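Local coordinates for 3-dehydroquinate dehydratase (Clostridium difficile, PDB 4H3D), which catalyses the cis-dehydration of 3-dehydroquinate to 3-dehydroshikimate through a Schiff-base intermediate, the third step of the chorismate pathway, at residues B[22-27]-B[39-44]; B[153-158]-B[192-197]; B[216-221]-B[247-252]. All coordinates share one frame; numbering follows the deposited sequence.

Interaction 1. Residues B[22-27]-B[39-44]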
loop_
_atom_site.group_PDB
_atom_site.type_symbol
_atom_site.label_atom_id
_atom_site.label_comp_id
_atom_site.label_asym_id
_atom_site.label_seq_id
_atom_site.Cartn_x
_atom_site.Cartn_y
_atom_site.Cartn_z
ATOM N N ILE B 22 1.413 14.406 -5.746
ATOM C CA ILE B 22 0.460 13.773 -6.646
ATOM C C ILE B 22 0.338 14.553 -7.934
ATOM O O ILE B 22 0.087 15.785 -7.919
ATOM C CB ILE B 22 -0.948 13.697 -6.023
ATOM C CG1 ILE B 22 -0.922 12.862 -4.753
ATOM C CG2 ILE B 22 -1.943 13.081 -7.029
ATOM C CD1 ILE B 22 -2.258 12.806 -4.029
ATOM N N CYS B 23 0.485 13.836 -9.044
ATOM C CA CYS B 23 0.370 14.394 -10.381
ATOM C C CYS B 23 -0.839 13.780 -11.070
ATOM O O CYS B 23 -1.054 12.558 -10.996
ATOM C CB CYS B 23 1.622 14.066 -11.199
ATOM S SG CYS B 23 1.654 14.766 -12.823
ATOM N N VAL B 24 -1.630 14.616 -11.732
ATOM C CA VAL B 24 -2.810 14.161 -12.449
ATOM C C VAL B 24 -2.724 14.619 -13.901
ATOM O O VAL B 24 -2.474 15.794 -14.158
ATOM C CB VAL B 24 -4.085 14.746 -11.824
ATOM C CG1 VAL B 24 -5.310 14.193 -12.519
ATOM C CG2 VAL B 24 -4.126 14.453 -10.320
ATOM N N PRO B 25 -2.917 13.689 -14.864
ATOM C CA PRO B 25 -2.871 14.083 -16.262
ATOM C C PRO B 25 -4.165 14.626 -16.853
ATOM O O PRO B 25 -5.269 14.280 -16.411
ATOM C CB PRO B 25 -2.512 12.772 -16.997
ATOM C CG PRO B 25 -2.913 11.709 -16.121
ATOM C CD PRO B 25 -2.878 12.227 -14.705
ATOM N N ILE B 26 -3.986 15.481 -17.860
ATOM C CA ILE B 26 -5.055 16.013 -18.704
ATOM C C ILE B 26 -4.826 15.294 -20.028
ATOM O O ILE B 26 -3.699 15.326 -20.588
ATOM C CB ILE B 26 -4.934 17.535 -18.883
ATOM C CG1 ILE B 26 -5.298 18.216 -17.567
ATOM C CG2 ILE B 26 -5.852 18.032 -20.036
ATOM C CD1 ILE B 26 -5.163 19.743 -17.579
ATOM N N ILE B 27 -5.859 14.636 -20.527
ATOM C CA ILE B 27 -5.736 13.817 -21.728
ATOM C C ILE B 27 -6.721 14.200 -22.840
ATOM O O ILE B 27 -6.974 13.416 -23.759
ATOM C CB ILE B 27 -5.901 12.313 -21.359
ATOM C CG1 ILE B 27 -7.260 12.046 -20.711
ATOM C CG2 ILE B 27 -4.810 11.883 -20.391
ATOM C CD1 ILE B 27 -7.539 10.573 -20.516
ATOM N N LYS B 39 -10.215 22.864 -15.423
ATOM C CA LYS B 39 -11.117 23.503 -14.451
ATOM C C LYS B 39 -11.554 22.534 -13.346
ATOM O O LYS B 39 -11.811 22.951 -12.225
ATOM C CB LYS B 39 -12.298 24.167 -15.167
ATOM C CG LYS B 39 -11.835 25.398 -15.965
ATOM C CD LYS B 39 -12.815 25.865 -17.028
ATOM C CE LYS B 39 -14.061 26.485 -16.454
ATOM N NZ LYS B 39 -14.925 27.002 -17.553
ATOM N N GLU B 40 -11.599 21.241 -13.654
ATOM C CA GLU B 40 -11.908 20.228 -12.645
ATOM C C GLU B 40 -10.713 19.996 -11.692
ATOM O O GLU B 40 -10.882 19.458 -10.591
ATOM C CB GLU B 40 -12.281 18.898 -13.311
ATOM C CG GLU B 40 -13.568 18.928 -14.123
ATOM C CD GLU B 40 -14.805 19.125 -13.264
ATOM O OE1 GLU B 40 -15.809 19.657 -13.784
ATOM O OE2 GLU B 40 -14.773 18.756 -12.070
ATOM N N LEU B 41 -9.510 20.391 -12.108
ATOM C CA LEU B 41 -8.306 20.150 -11.302
ATOM C C LEU B 41 -7.722 21.385 -10.611
ATOM O O LEU B 41 -6.887 21.250 -9.718
ATOM C CB LEU B 41 -7.200 19.560 -12.190
ATOM C CG LEU B 41 -7.464 18.262 -12.951
ATOM C CD1 LEU B 41 -6.267 17.932 -13.866
ATOM C CD2 LEU B 41 -7.754 17.118 -11.999
ATOM N N LYS B 42 -8.153 22.578 -11.002
ATOM C CA LYS B 42 -7.502 23.801 -10.517
ATOM C C LYS B 42 -7.557 24.055 -9.004
ATOM O O LYS B 42 -6.664 24.722 -8.466
ATOM C CB LYS B 42 -8.001 25.045 -11.268
ATOM C CG LYS B 42 -9.247 25.689 -10.703
ATOM C CD LYS B 42 -9.495 27.061 -11.335
ATOM C CE LYS B 42 -10.249 26.969 -12.637
ATOM N NZ LYS B 42 -11.681 26.670 -12.374
ATOM N N ASP B 43 -8.588 23.547 -8.323
ATOM C CA ASP B 43 -8.735 23.806 -6.894
ATOM C C ASP B 43 -8.884 22.538 -6.046
ATOM O O ASP B 43 -9.420 22.582 -4.935
ATOM C CB ASP B 43 -9.919 24.737 -6.658
ATOM C CG ASP B 43 -9.899 25.362 -5.273
ATOM O OD1 ASP B 43 -8.819 25.391 -4.650
ATOM O OD2 ASP B 43 -10.952 25.836 -4.813
ATOM N N ALA B 44 -8.384 21.420 -6.556
ATOM C CA ALA B 44 -8.426 20.155 -5.831
ATOM C C ALA B 44 -7.078 19.978 -5.128
ATOM O O ALA B 44 -6.134 20.721 -5.396
ATOM C CB ALA B 44 -8.694 19.015 -6.784
#
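Leu-41 of helix 31-41 drives its forked tip against two side chains of strand 21-26. CD2 meets CG1 of Val-24 at 3.8 Å, and CD1 lies an equal 3.8 Å from CG1 of Ile-26. The methyl CD1 also comes within 4.1 Å of Val-24 CG1, which is thus touched by both prongs of the fork.

The two encounters differ in direction. The CB of Val-24 is directed toward the helix, and its side chain crosses that of Leu-41 at a slant. With CG1 anti to the backbone N (chi1 -176°), the valine puts this methyl beside its own carbonyl carbon, where the leucine arrives. Ile-26 is turned more to the flank; its longer CG1 branch reaches back toward the helix and slides past Leu-41 in the opposite direction, so that the leucine methyl CD1 lies against the middle of the isoleucine chain, at CG1. The residue types fit these roles: a beta-branched valine offers a short, stiff surface suited to a strand, isoleucine adds the reach that its oblique start requires, and leucine can divide its two methyls between neighbours.

All three side chains are buried, and the joint is purely apolar. Val-24 and Leu-41 are the nearest residues by backbone, their CA atoms 8.2 Å apart, a spacing bridged by side chains alone. A type I beta turn runs from Leu-41 to Ala-44.

This is the first beta-alpha-beta unit of the TIM barrel, made of strand 21-26, helix 31-41 and strand 48-52. Leu-46 packs on both Val-24 and Leu-41, Phe-243 of helix 243-256 also touches Val-24, while Ile-26 also touches Ile-34 and Ala-38 of helix 31-41 and Ile-49 of strand 48-52.

Interaction 2. Residues B[153-158]-B[192-197]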
loop_
_atom_site.group_PDB
_atom_site.type_symbol
_atom_site.label_atom_id
_atom_site.label_comp_id
_atom_site.label_asym_id
_atom_site.label_seq_id
_atom_site.Cartn_x
_atom_site.Cartn_y
_atom_site.Cartn_z
ATOM N N PRO B 153 12.117 -5.575 -15.388
ATOM C CA PRO B 153 13.523 -5.932 -15.472
ATOM C C PRO B 153 14.076 -6.224 -14.064
ATOM O O PRO B 153 13.483 -5.794 -13.055
ATOM C CB PRO B 153 14.169 -4.692 -16.084
ATOM C CG PRO B 153 13.050 -3.972 -16.770
ATOM C CD PRO B 153 11.854 -4.225 -15.920
ATOM N N LYS B 154 15.193 -6.942 -14.003
ATOM C CA LYS B 154 15.814 -7.278 -12.730
ATOM C C LYS B 154 16.194 -6.008 -11.969
ATOM O O LYS B 154 16.374 -4.942 -12.567
ATOM C CB LYS B 154 17.046 -8.160 -12.950
ATOM C CG LYS B 154 16.749 -9.418 -13.775
ATOM C CD LYS B 154 15.517 -10.068 -13.233
ATOM C CE LYS B 154 15.091 -11.288 -14.003
ATOM N NZ LYS B 154 13.777 -11.729 -13.471
ATOM N N LYS B 155 16.303 -6.126 -10.651
ATOM C CA LYS B 155 16.667 -4.981 -9.796
ATOM C C LYS B 155 17.855 -4.177 -10.356
ATOM O O LYS B 155 17.775 -2.967 -10.513
ATOM C CB LYS B 155 16.991 -5.504 -8.387
ATOM C CG LYS B 155 17.478 -4.452 -7.398
ATOM C CD LYS B 155 17.664 -5.050 -5.997
ATOM C CE LYS B 155 18.767 -6.112 -5.909
ATOM N NZ LYS B 155 20.145 -5.555 -6.083
ATOM N N GLU B 156 18.944 -4.871 -10.677
ATOM C CA GLU B 156 20.146 -4.212 -11.165
ATOM C C GLU B 156 19.923 -3.496 -12.498
ATOM O O GLU B 156 20.556 -2.470 -12.742
ATOM C CB GLU B 156 21.380 -5.151 -11.185
ATOM C CG GLU B 156 21.101 -6.573 -11.545
ATOM C CD GLU B 156 20.479 -7.364 -10.377
ATOM O OE1 GLU B 156 21.115 -7.469 -9.289
ATOM O OE2 GLU B 156 19.369 -7.890 -10.558
ATOM N N GLU B 157 19.027 -4.025 -13.344
ATOM C CA GLU B 157 18.688 -3.363 -14.612
ATOM C C GLU B 157 17.939 -2.070 -14.325
ATOM O O GLU B 157 18.220 -1.041 -14.917
ATOM C CB GLU B 157 17.804 -4.249 -15.491
ATOM C CG GLU B 157 18.441 -5.540 -15.931
ATOM C CD GLU B 157 17.491 -6.357 -16.776
ATOM O OE1 GLU B 157 17.214 -5.939 -17.927
ATOM O OE2 GLU B 157 17.035 -7.423 -16.289
ATOM N N ILE B 158 16.970 -2.132 -13.421
ATOM C CA ILE B 158 16.194 -0.933 -13.048
ATOM C C ILE B 158 17.159 0.139 -12.485
ATOM O O ILE B 158 17.152 1.303 -12.932
ATOM C CB ILE B 158 15.089 -1.280 -12.045
ATOM C CG1 ILE B 158 14.050 -2.200 -12.706
ATOM C CG2 ILE B 158 14.382 -0.004 -11.540
ATOM C CD1 ILE B 158 13.062 -2.791 -11.731
ATOM N N THR B 192 13.679 0.447 -6.209
ATOM C CA THR B 192 13.399 1.828 -5.828
ATOM C C THR B 192 14.165 2.218 -4.562
ATOM O O THR B 192 14.843 3.247 -4.527
ATOM C CB THR B 192 11.886 2.044 -5.578
ATOM O OG1 THR B 192 11.142 1.758 -6.779
ATOM C CG2 THR B 192 11.597 3.463 -5.120
ATOM N N ASN B 193 14.081 1.379 -3.539
ATOM C CA ASN B 193 14.707 1.719 -2.276
ATOM C C ASN B 193 16.230 1.628 -2.326
ATOM O O ASN B 193 16.926 2.426 -1.683
ATOM C CB ASN B 193 14.143 0.887 -1.137
ATOM C CG ASN B 193 14.505 1.456 0.221
ATOM O OD1 ASN B 193 15.238 0.852 0.952
ATOM N ND2 ASN B 193 14.022 2.665 0.523
ATOM N N GLU B 194 16.749 0.669 -3.074
ATOM C CA GLU B 194 18.204 0.552 -3.244
ATOM C C GLU B 194 18.754 1.809 -3.928
ATOM O O GLU B 194 19.770 2.363 -3.507
ATOM C CB GLU B 194 18.554 -0.704 -4.036
ATOM C CG GLU B 194 20.044 -0.893 -4.260
ATOM C CD GLU B 194 20.388 -2.293 -4.760
ATOM O OE1 GLU B 194 19.857 -3.281 -4.192
ATOM O OE2 GLU B 194 21.204 -2.399 -5.701
ATOM N N MET B 195 18.053 2.273 -4.959
ATOM C CA MET B 195 18.432 3.484 -5.660
ATOM C C MET B 195 18.352 4.662 -4.688
ATOM O O MET B 195 19.310 5.422 -4.532
ATOM C CB MET B 195 17.495 3.721 -6.845
ATOM C CG MET B 195 17.875 4.888 -7.729
ATOM S SD MET B 195 19.381 4.545 -8.667
ATOM C CE MET B 195 19.710 6.187 -9.326
ATOM N N PHE B 196 17.205 4.795 -4.025
ATOM C CA PHE B 196 16.979 5.861 -3.063
ATOM C C PHE B 196 18.079 5.933 -2.014
ATOM O O PHE B 196 18.619 7.013 -1.723
ATOM C CB PHE B 196 15.618 5.642 -2.357
ATOM C CG PHE B 196 15.243 6.737 -1.391
ATOM C CD1 PHE B 196 14.577 7.885 -1.837
ATOM C CD2 PHE B 196 15.537 6.620 -0.044
ATOM C CE1 PHE B 196 14.217 8.892 -0.957
ATOM C CE2 PHE B 196 15.187 7.630 0.852
ATOM C CZ PHE B 196 14.519 8.776 0.387
ATOM N N LYS B 197 18.431 4.786 -1.467
ATOM C CA LYS B 197 19.392 4.722 -0.376
ATOM C C LYS B 197 20.869 4.785 -0.752
ATOM O O LYS B 197 21.649 5.436 -0.059
ATOM C CB LYS B 197 19.166 3.461 0.440
ATOM C CG LYS B 197 18.033 3.544 1.439
ATOM C CD LYS B 197 18.061 2.311 2.309
ATOM C CE LYS B 197 17.356 2.516 3.613
ATOM N NZ LYS B 197 17.466 1.270 4.462
HETATM O O HOH W 1 21.653 -3.104 -8.071
#
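The first turn of helix 155-167, with Lys-154 at its N-cap position, lies beside a later part of helix 182-199, and Lys-155 and Glu-194 each direct the CB toward the other helix. Their side chains cross at about a right angle. Both start out with CG anti to N, but the lysine then bends at its last two torsions (chi3 65°, chi4 69°), hooking NZ back to the carboxylate, whereas the glutamate runs on extended. NZ donates to Glu-194 OE1 at 3.0 Å, arriving on the syn side and 19° out of the carboxylate plane; its bond to OE2 is weak. The bend also lays Lys-155 CD 3.3 Å from OE1, so aliphatic chain as well as ammonium lies against the acid.

These are successive outer helices of the TIM barrel, separated in sequence by strand 172-177, and the salt bridge ties them at the protein surface, away from the catalytic site. Long, flexible lysine and glutamate suit such a span, since their charged ends can meet at the surface, where a water joins the pair: it donates to Glu-194 OE2 at a short 2.5 Å and weakly accepts from Lys-155 NZ. Glu-156 OE1 adds a long salt bridge to NZ, making a three-residue network. Within the helix start, Lys-154 N donates to Glu-157 OE2 at 3.0 Å, meeting that oxygen from above the carboxylate plane.

Interaction 3. Residues B[216-221]-B[247-252]. With SHL (5-hydroxy-6-methyl-4-oxo-4H-pyran-2-carboxylic acid), chain I.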
loop_
_atom_site.group_PDB
_atom_site.type_symbol
_atom_site.label_atom_id
_atom_site.label_comp_id
_atom_site.label_asym_id
_atom_site.label_seq_id
_atom_site.Cartn_x
_atom_site.Cartn_y
_atom_site.Cartn_z
ATOM N N SER B 216 2.671 0.253 -5.338
ATOM C CA SER B 216 3.788 1.088 -5.749
ATOM C C SER B 216 3.394 2.559 -5.897
ATOM O O SER B 216 4.273 3.419 -5.949
ATOM C CB SER B 216 4.382 0.595 -7.057
ATOM O OG SER B 216 3.499 0.834 -8.142
ATOM N N ARG B 217 2.094 2.830 -5.994
ATOM C CA ARG B 217 1.588 4.203 -6.124
ATOM C C ARG B 217 1.295 4.794 -4.764
ATOM O O ARG B 217 1.086 6.014 -4.642
ATOM C CB ARG B 217 0.279 4.240 -6.907
ATOM C CG ARG B 217 0.373 3.685 -8.280
ATOM C CD ARG B 217 -0.940 3.832 -9.023
ATOM N NE ARG B 217 -0.850 3.230 -10.351
ATOM C CZ ARG B 217 -0.569 3.887 -11.475
ATOM N NH1 ARG B 217 -0.361 5.204 -11.467
ATOM N NH2 ARG B 217 -0.514 3.225 -12.619
ATOM N N LEU B 218 1.267 3.935 -3.745
ATOM C CA LEU B 218 0.869 4.361 -2.405
ATOM C C LEU B 218 2.008 4.530 -1.435
ATOM O O LEU B 218 1.912 5.350 -0.531
ATOM C CB LEU B 218 -0.090 3.316 -1.794
ATOM C CG LEU B 218 -1.341 2.921 -2.585
ATOM C CD1 LEU B 218 -2.147 1.894 -1.817
ATOM C CD2 LEU B 218 -2.202 4.142 -2.877
ATOM N N CYS B 219 3.081 3.770 -1.624
ATOM C CA CYS B 219 4.136 3.667 -0.616
ATOM C C CYS B 219 5.427 4.427 -0.901
ATOM O O CYS B 219 6.492 4.049 -0.406
ATOM C CB CYS B 219 4.464 2.186 -0.411
ATOM S SG CYS B 219 5.208 1.443 -1.869
ATOM N N GLY B 220 5.337 5.501 -1.670
ATOM C CA GLY B 220 6.501 6.303 -1.997
ATOM C C GLY B 220 7.260 6.872 -0.816
ATOM O O GLY B 220 8.496 6.918 -0.826
ATOM N N GLU B 221 6.545 7.292 0.222
ATOM C CA GLU B 221 7.213 7.895 1.359
ATOM C C GLU B 221 8.145 6.912 2.039
ATOM O O GLU B 221 9.201 7.291 2.526
ATOM C CB GLU B 221 6.206 8.488 2.356
ATOM C CG GLU B 221 6.844 9.365 3.397
ATOM C CD GLU B 221 5.835 10.159 4.203
ATOM O OE1 GLU B 221 6.179 10.585 5.329
ATOM O OE2 GLU B 221 4.701 10.351 3.720
ATOM N N ASN B 247 -4.861 10.894 -2.568
ATOM C CA ASN B 247 -4.490 11.907 -1.582
ATOM C C ASN B 247 -4.797 11.412 -0.163
ATOM O O ASN B 247 -3.976 11.546 0.738
ATOM C CB ASN B 247 -5.216 13.238 -1.832
ATOM C CG ASN B 247 -4.681 14.364 -0.950
ATOM O OD1 ASN B 247 -3.508 14.723 -1.033
ATOM N ND2 ASN B 247 -5.541 14.930 -0.120
ATOM N N SER B 248 -5.971 10.816 0.018
ATOM C CA SER B 248 -6.374 10.313 1.321
ATOM C C SER B 248 -5.417 9.245 1.838
ATOM O O SER B 248 -5.023 9.275 2.992
ATOM C CB SER B 248 -7.789 9.746 1.260
ATOM O OG SER B 248 -8.693 10.736 0.826
ATOM N N VAL B 249 -5.050 8.301 0.977
ATOM C CA VAL B 249 -4.132 7.229 1.378
ATOM C C VAL B 249 -2.737 7.772 1.733
ATOM O O VAL B 249 -2.144 7.360 2.735
ATOM C CB VAL B 249 -4.013 6.141 0.307
ATOM C CG1 VAL B 249 -3.036 5.042 0.769
ATOM C CG2 VAL B 249 -5.383 5.526 0.018
ATOM N N LEU B 250 -2.223 8.700 0.926
ATOM C CA LEU B 250 -0.922 9.286 1.190
ATOM C C LEU B 250 -0.892 10.004 2.543
ATOM O O LEU B 250 0.110 9.944 3.262
ATOM C CB LEU B 250 -0.517 10.243 0.077
ATOM C CG LEU B 250 -0.332 9.642 -1.312
ATOM C CD1 LEU B 250 0.095 10.738 -2.308
ATOM C CD2 LEU B 250 0.675 8.567 -1.285
ATOM N N ASN B 251 -1.978 10.691 2.884
ATOM C CA ASN B 251 -2.049 11.392 4.170
ATOM C C ASN B 251 -2.108 10.400 5.317
ATOM O O ASN B 251 -1.517 10.623 6.373
ATOM C CB ASN B 251 -3.251 12.329 4.223
ATOM C CG ASN B 251 -3.069 13.566 3.364
ATOM O OD1 ASN B 251 -1.956 13.863 2.888
ATOM N ND2 ASN B 251 -4.155 14.316 3.174
ATOM N N LEU B 252 -2.822 9.305 5.105
ATOM C CA LEU B 252 -2.925 8.258 6.112
ATOM C C LEU B 252 -1.543 7.627 6.396
ATOM O O LEU B 252 -1.206 7.348 7.549
ATOM C CB LEU B 252 -3.924 7.188 5.655
ATOM C CG LEU B 252 -4.171 6.010 6.597
ATOM C CD1 LEU B 252 -4.807 6.489 7.902
ATOM C CD2 LEU B 252 -5.056 4.973 5.918
HETATM O OAD SHL I . 0.107 6.399 -13.836
HETATM C CAH SHL I . 0.461 5.621 -14.758
HETATM O OAA SHL I . -0.177 4.564 -14.994
HETATM C CAK SHL I . 1.623 5.972 -15.551
HETATM O OAG SHL I . 2.318 7.187 -15.234
HETATM C CAF SHL I . 3.324 7.644 -16.109
HETATM C CAL SHL I . 3.881 8.858 -15.878
HETATM C CAJ SHL I . 3.599 6.883 -17.190
HETATM O OAC SHL I . 4.524 7.293 -18.055
HETATM C CAI SHL I . 2.956 5.699 -17.414
HETATM C CAE SHL I . 1.989 5.245 -16.608
HETATM O OAB SHL I . 3.282 4.959 -18.463
HETATM O O HOH W 2 2.781 9.151 2.273
#
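Leu-218 leaves the backbone with CG anti to its carbonyl carbon (chi1 -54°), which swings its methyls round to Val-249, while Val-249 holds CG1 opposite its own N and facing the leucine. In this TIM barrel the contact joins the weakly formed helical turn 215-218 and the short helix 220-223 to helix 243-256, the last helix of the chain. Leu-218 CD2 and Val-249 CG1 meet at 3.8 Å, the two side chains set askew to each other. Leu-250 comes in differently: its CD2 rests 3.5 Å from the backbone O of Leu-218, an apolar methyl laid against a carbonyl. Branched aliphatic residues suit this buried seam, which extends into the dimer interface, for Leu-253 of the second subunit packs on Leu-218 and Val-249 of the second subunit on its counterpart.

Glu-221, on the next helix, reaches across by way of a water that donates to its OE2 at 2.7 Å and to the backbone O of Leu-250 at 3.0 Å. The acid's other oxygen, OE1, is hydrogen-bonded to ND1 of His-254.

Arg-217, a 3-dehydroquinate-binding residue, turns away from this packing toward the active site. Its chain runs extended from CG to NE, and the guanidinium forms a two-pronged bond with the carboxylate of the bound pyranone acid SHL. SHL is also hydrogen-bonded to His-147, Gln-240 and Arg-86. An arginine fits because its parallel N-H groups match the two oxygens: NH1 donates to OAD at 2.7 Å (N-H...O 175°), and NH2 donates to OAA at 2.7 Å (172°).

How the interactions relate
Along the chain the three contacts follow one another in series, all within one TIM barrel. Interaction 1 belongs to the first beta-alpha-beta unit, interaction 2 joins two outer helices further on, and interaction 3 lies near the C-terminal end. Interactions 1 and 2 are on opposite sides of the chain's centre, their own centres 30 Å apart. Interactions 1 and 3, 17 Å apart between centres, touch where Ile-22 packs on Asn-247 and Leu-250, so the first strand of the barrel, 21-26, meets the last helix, 243-256, as the barrel closes. Interactions 2 and 3 do not touch, although residues in both reach the second subunit; interaction 3 also contributes to the ligand pocket.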